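Local coordinates for protein N-acetyl-beta-D glucosaminidase (Rhizomucor miehei CAU432, PDB 4ZM6) that probably hydrolyses terminal N-acetylglucosamine residues through its glycoside hydrolase family 3 region and transfers acetyl groups from bound acetyl coenzyme A to glucosamine, at residues A110-N113 with V114-I118; T362-K365 with E366-R370. All coordinates share one frame; numbering follows the deposited sequence.

Interaction 1: residues A110-N113 with V114-I118; sequences AARN and VAMAI
Within helix 108-125, which belongs to the connection between the neighbouring parallel strands 76-79 and 129-130 of the TIM-barrel-type hydrolase domain, Arg112 and Asn113 meet Met116 a turn further on. The backbone supplies the regular i to i+4 framework of an alpha-helix: Val114 N bonds to Ala110 O, Ala115 N to Ala111 O, Met116 N to Arg112 O, and Ala117 N to Asn113 O at 2.9 Å. The side chains add a local polar group to this scaffold. Arg112 starts with CG anti to its own nitrogen (chi1 -179°) and then bends at chi3 (65°), which brings the guanidinium alongside the neighbouring Asn113, edge toward OD1. There NH2 gives a nearly straight bond of 2.9 Å to Asn113 OD1, while NE reaches the same oxygen in a weak bond of 3.3 Å. OD1 lies in the guanidinium plane, but NH2 is tilted out of the amide's carbonyl plane. The amide's other end is also held, for Asn113 ND2 bonds to the backbone oxygen of Lys677, next to the acetyl-CoA-binding Lys676. Both ends of the amide being engaged, its rotation is fixed, and the barrel helix is tied to the acetyltransferase region. Further contacts from Arg112 to Leu636 and Arg640 of helix 627-642 extend the same junction. Met116 runs alongside Arg112 and Asn113, pointing the same way as both; its sulfur SD sits 3.8 Å from Asn113 OD1 and, placed obliquely to the guanidinium, 3.9 Å from Arg112 NE.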
ATOM      1  N   ALA A 110      19.880  -3.994 -10.251  1.00 47.85           N
ATOM      2  CA  ALA A 110      21.283  -4.249  -9.907  1.00 48.12           C
ATOM      3  C   ALA A 110      21.409  -5.405  -8.908  1.00 48.31           C
ATOM      4  O   ALA A 110      22.189  -6.334  -9.120  1.00 49.00           O
ATOM      5  CB  ALA A 110      21.937  -2.990  -9.352  1.00 47.68           C
ATOM      6  N   ALA A 111      20.633  -5.352  -7.831  1.00 47.54           N
ATOM      7  CA  ALA A 111      20.645  -6.427  -6.846  1.00 48.74           C
ATOM      8  C   ALA A 111      20.244  -7.760  -7.448  1.00 49.56           C
ATOM      9  O   ALA A 111      20.837  -8.784  -7.119  1.00 49.15           O
ATOM     10  CB  ALA A 111      19.722  -6.102  -5.691  1.00 48.61           C
ATOM     11  N   ARG A 112      19.222  -7.746  -8.304  1.00 52.14           N
ATOM     12  CA  ARG A 112      18.736  -8.971  -8.941  1.00 53.60           C
ATOM     13  C   ARG A 112      19.877  -9.601  -9.711  1.00 52.63           C
ATOM     14  O   ARG A 112      20.166 -10.786  -9.547  1.00 51.77           O
ATOM     15  CB  ARG A 112      17.565  -8.680  -9.888  1.00 55.43           C
ATOM     16  CG  ARG A 112      16.982  -9.908 -10.586  1.00 56.15           C
ATOM     17  CD  ARG A 112      16.278  -9.536 -11.886  1.00 57.28           C
ATOM     18  NE  ARG A 112      17.205  -9.001 -12.886  1.00 59.02           N
ATOM     19  CZ  ARG A 112      16.845  -8.406 -14.025  1.00 60.23           C
ATOM     20  NH1 ARG A 112      15.561  -8.261 -14.348  1.00 62.91           N
ATOM     21  NH2 ARG A 112      17.776  -7.953 -14.854  1.00 58.92           N
ATOM     22  N   ASN A 113      20.533  -8.786 -10.532  1.00 51.07           N
ATOM     23  CA  ASN A 113      21.666  -9.244 -11.324  1.00 51.01           C
ATOM     24  C   ASN A 113      22.804  -9.793 -10.483  1.00 50.38           C
ATOM     25  O   ASN A 113      23.407 -10.806 -10.838  1.00 52.28           O
ATOM     26  CB  ASN A 113      22.165  -8.121 -12.232  1.00 50.79           C
ATOM     27  CG  ASN A 113      21.184  -7.806 -13.343  1.00 51.19           C
ATOM     28  OD1 ASN A 113      20.417  -8.673 -13.774  1.00 51.40           O
ATOM     29  ND2 ASN A 113      21.193  -6.567 -13.806  1.00 51.08           N
ATOM     30  N   VAL A 114      23.095  -9.136  -9.367  1.00 50.38           N
ATOM     31  CA  VAL A 114      24.130  -9.627  -8.459  1.00 49.25           C
ATOM     32  C   VAL A 114      23.795 -11.043  -8.000  1.00 49.64           C
ATOM     33  O   VAL A 114      24.650 -11.922  -8.033  1.00 50.98           O
ATOM     34  CB  VAL A 114      24.322  -8.690  -7.251  1.00 47.39           C
ATOM     35  CG1 VAL A 114      25.103  -9.375  -6.143  1.00 47.49           C
ATOM     36  CG2 VAL A 114      25.039  -7.426  -7.691  1.00 48.76           C
ATOM     37  N   ALA A 115      22.549 -11.261  -7.591  1.00 49.48           N
ATOM     38  CA  ALA A 115      22.122 -12.569  -7.115  1.00 51.49           C
ATOM     39  C   ALA A 115      22.193 -13.630  -8.221  1.00 53.18           C
ATOM     40  O   ALA A 115      22.583 -14.771  -7.969  1.00 53.40           O
ATOM     41  CB  ALA A 115      20.718 -12.486  -6.536  1.00 52.45           C
ATOM     42  N   MET A 116      21.824 -13.247  -9.440  1.00 54.15           N
ATOM     43  CA  MET A 116      21.886 -14.151 -10.584  1.00 53.70           C
ATOM     44  C   MET A 116      23.327 -14.563 -10.840  1.00 53.00           C
ATOM     45  O   MET A 116      23.622 -15.750 -10.973  1.00 53.54           O
ATOM     46  CB  MET A 116      21.325 -13.481 -11.839  1.00 55.57           C
ATOM     47  CG  MET A 116      19.833 -13.206 -11.791  1.00 57.01           C
ATOM     48  SD  MET A 116      19.275 -12.289 -13.239  1.00 57.96           S
ATOM     49  CE  MET A 116      19.088 -13.645 -14.394  1.00 57.58           C
ATOM     50  N   ALA A 117      24.212 -13.570 -10.905  1.00 51.93           N
ATOM     51  CA  ALA A 117      25.646 -13.793 -11.102  1.00 52.03           C
ATOM     52  C   ALA A 117      26.251 -14.707 -10.033  1.00 55.22           C
ATOM     53  O   ALA A 117      27.083 -15.564 -10.340  1.00 58.49           O
ATOM     54  CB  ALA A 117      26.378 -12.464 -11.118  1.00 51.14           C
ATOM     55  N   ILE A 118      25.828 -14.522  -8.785  1.00 55.00           N
ATOM     56  CA  ILE A 118      26.331 -15.322  -7.673  1.00 53.84           C
ATOM     57  C   ILE A 118      25.798 -16.743  -7.738  1.00 53.94           C
ATOM     58  O   ILE A 118      26.547 -17.690  -7.519  1.00 57.02           O
ATOM     59  CB  ILE A 118      25.986 -14.671  -6.309  1.00 53.25           C
ATOM     60  CG1 ILE A 118      26.903 -13.471  -6.058  1.00 53.98           C
ATOM     61  CG2 ILE A 118      26.085 -15.669  -5.157  1.00 52.36           C
ATOM     62  CD1 ILE A 118      28.380 -13.807  -5.943  1.00 54.31           C
TER

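Interaction 2: residues T362-K365 with E366-R370; sequences TLSK and ELYDR
Glu366 folds back along the preceding turn of helix 357-368, over the carbonyl of Thr362. Its CG is beside the backbone nitrogen (chi1 -76°), which lays this methylene against Thr362 O, and the extended chain beyond it keeps the carboxylate beside the same carbonyl, where OE1 and Thr362 O, both acceptors, face each other without a bond. Thr362 O accepts Glu366 N at 3.2 Å. Leu363 contributes the apolar part: its CG and Leu367 CD1 come within 4.1 Å, the two side chains crossing obliquely, while Leu367 N bonds to Leu363 O at 2.8 Å. Lys365 takes part mainly through its backbone, where its O receives a weak bond of 3.5 Å from Asp369 N; the carboxylate of Asp369 forms a salt bridge with Arg511. Ser364 OG, in turn, lies in the plane of the Tyr368 ring, at its edge, beside CD2 and CE2, and bonds to Tyr95 O, while Tyr368 OH is held by Glu500. These are the i to i+4 pairings of an alpha-helix, here set beside the acetyl-CoA site: Glu366 makes a long, weak ion pair with the acetyl-CoA-binding Lys676, and its side chain lies about 5 Å from the bound acetyl coenzyme A.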
ATOM      1  N   THR A 362      33.387  -7.622 -14.787  1.00 55.83           N
ATOM      2  CA  THR A 362      33.089  -6.304 -15.358  1.00 57.55           C
ATOM      3  C   THR A 362      31.796  -5.737 -14.767  1.00 56.54           C
ATOM      4  O   THR A 362      31.587  -4.524 -14.782  1.00 56.08           O
ATOM      5  CB  THR A 362      33.003  -6.300 -16.903  1.00 58.83           C
ATOM      6  OG1 THR A 362      31.705  -6.729 -17.319  1.00 58.83           O
ATOM      7  CG2 THR A 362      34.083  -7.197 -17.540  1.00 60.15           C
ATOM      8  N   LEU A 363      30.936  -6.613 -14.251  1.00 55.36           N
ATOM      9  CA  LEU A 363      29.755  -6.176 -13.510  1.00 56.36           C
ATOM     10  C   LEU A 363      30.194  -5.494 -12.218  1.00 56.50           C
ATOM     11  O   LEU A 363      29.706  -4.417 -11.883  1.00 54.22           O
ATOM     12  CB  LEU A 363      28.832  -7.365 -13.204  1.00 56.68           C
ATOM     13  CG  LEU A 363      27.496  -7.065 -12.505  1.00 55.71           C
ATOM     14  CD1 LEU A 363      26.590  -6.222 -13.389  1.00 56.29           C
ATOM     15  CD2 LEU A 363      26.795  -8.351 -12.099  1.00 53.67           C
ATOM     16  N   SER A 364      31.122  -6.130 -11.510  1.00 58.83           N
ATOM     17  CA  SER A 364      31.651  -5.600 -10.258  1.00 61.32           C
ATOM     18  C   SER A 364      32.224  -4.193 -10.425  1.00 63.86           C
ATOM     19  O   SER A 364      31.896  -3.300  -9.647  1.00 64.21           O
ATOM     20  CB  SER A 364      32.723  -6.532  -9.692  1.00 61.21           C
ATOM     21  OG  SER A 364      33.180  -6.063  -8.436  1.00 63.57           O
ATOM     22  N   LYS A 365      33.074  -3.996 -11.434  1.00 67.24           N
ATOM     23  CA  LYS A 365      33.629  -2.662 -11.729  1.00 67.81           C
ATOM     24  C   LYS A 365      32.512  -1.654 -11.978  1.00 65.15           C
ATOM     25  O   LYS A 365      32.535  -0.545 -11.436  1.00 64.25           O
ATOM     26  CB  LYS A 365      34.548  -2.683 -12.962  1.00 70.86           C
ATOM     27  CG  LYS A 365      35.986  -3.115 -12.710  1.00 75.71           C
ATOM     28  CD  LYS A 365      36.173  -4.621 -12.852  1.00 79.61           C
ATOM     29  CE  LYS A 365      37.645  -5.019 -12.897  1.00 82.57           C
ATOM     30  NZ  LYS A 365      38.305  -4.670 -14.190  1.00 84.03           N
ATOM     31  N   GLU A 366      31.545  -2.053 -12.805  1.00 61.00           N
ATOM     32  CA  GLU A 366      30.437  -1.182 -13.197  1.00 59.35           C
ATOM     33  C   GLU A 366      29.552  -0.795 -12.018  1.00 54.81           C
ATOM     34  O   GLU A 366      29.171   0.369 -11.886  1.00 54.25           O
ATOM     35  CB  GLU A 366      29.588  -1.849 -14.287  1.00 61.30           C
ATOM     36  CG  GLU A 366      30.240  -1.829 -15.663  1.00 63.42           C
ATOM     37  CD  GLU A 366      29.566  -2.750 -16.677  1.00 64.32           C
ATOM     38  OE1 GLU A 366      28.710  -3.584 -16.295  1.00 61.67           O
ATOM     39  OE2 GLU A 366      29.909  -2.635 -17.873  1.00 65.82           O
ATOM     40  N   LEU A 367      29.229  -1.761 -11.164  1.00 50.79           N
ATOM     41  CA  LEU A 367      28.359  -1.491 -10.027  1.00 51.03           C
ATOM     42  C   LEU A 367      29.050  -0.656  -8.971  1.00 51.68           C
ATOM     43  O   LEU A 367      28.496   0.351  -8.529  1.00 53.45           O
ATOM     44  CB  LEU A 367      27.836  -2.785  -9.394  1.00 50.18           C
ATOM     45  CG  LEU A 367      26.817  -3.586 -10.213  1.00 50.07           C
ATOM     46  CD1 LEU A 367      26.253  -4.721  -9.364  1.00 50.07           C
ATOM     47  CD2 LEU A 367      25.696  -2.700 -10.746  1.00 49.00           C
ATOM     48  N   TYR A 368      30.256  -1.055  -8.575  1.00 50.93           N
ATOM     49  CA  TYR A 368      30.942  -0.400  -7.456  1.00 50.79           C
ATOM     50  C   TYR A 368      31.207   1.086  -7.685  1.00 53.63           C
ATOM     51  O   TYR A 368      31.296   1.835  -6.722  1.00 57.53           O
ATOM     52  CB  TYR A 368      32.233  -1.134  -7.073  1.00 49.20           C
ATOM     53  CG  TYR A 368      32.006  -2.315  -6.147  1.00 48.76           C
ATOM     54  CD1 TYR A 368      31.654  -2.121  -4.813  1.00 48.21           C
ATOM     55  CD2 TYR A 368      32.143  -3.625  -6.598  1.00 47.84           C
ATOM     56  CE1 TYR A 368      31.447  -3.196  -3.961  1.00 46.62           C
ATOM     57  CE2 TYR A 368      31.937  -4.704  -5.752  1.00 46.70           C
ATOM     58  CZ  TYR A 368      31.589  -4.483  -4.436  1.00 45.87           C
ATOM     59  OH  TYR A 368      31.386  -5.552  -3.590  1.00 45.22           O
ATOM     60  N   ASP A 369      31.306   1.519  -8.942  1.00 55.29           N
ATOM     61  CA  ASP A 369      31.415   2.954  -9.258  1.00 58.27           C
ATOM     62  C   ASP A 369      30.163   3.752  -8.877  1.00 61.86           C
ATOM     63  O   ASP A 369      30.199   4.987  -8.816  1.00 65.56           O
ATOM     64  CB  ASP A 369      31.682   3.163 -10.753  1.00 58.65           C
ATOM     65  CG  ASP A 369      33.086   2.768 -11.166  1.00 58.35           C
ATOM     66  OD1 ASP A 369      33.919   2.451 -10.291  1.00 62.82           O
ATOM     67  OD2 ASP A 369      33.364   2.784 -12.380  1.00 55.14           O
ATOM     68  N   ARG A 370      29.058   3.046  -8.647  1.00 64.55           N
ATOM     69  CA  ARG A 370      27.787   3.661  -8.275  1.00 67.21           C
ATOM     70  C   ARG A 370      27.450   3.452  -6.787  1.00 66.56           C
ATOM     71  O   ARG A 370      26.330   3.747  -6.365  1.00 66.43           O
ATOM     72  CB  ARG A 370      26.661   3.068  -9.139  1.00 68.78           C
ATOM     73  CG  ARG A 370      26.922   3.077 -10.646  1.00 69.48           C
ATOM     74  CD  ARG A 370      25.948   2.180 -11.407  1.00 71.32           C
ATOM     75  NE  ARG A 370      24.540   2.556 -11.219  1.00 73.25           N
ATOM     76  CZ  ARG A 370      23.493   1.770 -11.489  1.00 72.39           C
ATOM     77  NH1 ARG A 370      23.665   0.530 -11.945  1.00 72.83           N
ATOM     78  NH2 ARG A 370      22.259   2.222 -11.279  1.00 70.11           N
TER

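Interaction 1 is the buried member of the pair and interaction 2 the partly exposed one, although each is a local contact within one helix, built on i to i+4 backbone bonds. They meet directly: Leu367 CD1 packs against Val114 CG2, Leu367 CD2 lies by Ala110 CB, and Leu363 CD2 approaches Ala117 CB, which joins helix 357-368 to the barrel helix 108-125. Their chemistry differs with burial. In interaction 1, one arginine-asparagine pair supplies the polar part, whereas 362-370 spreads charged groups around its turns. Both border the acetyltransferase region, through Lys677 in the first and Lys676 in the second.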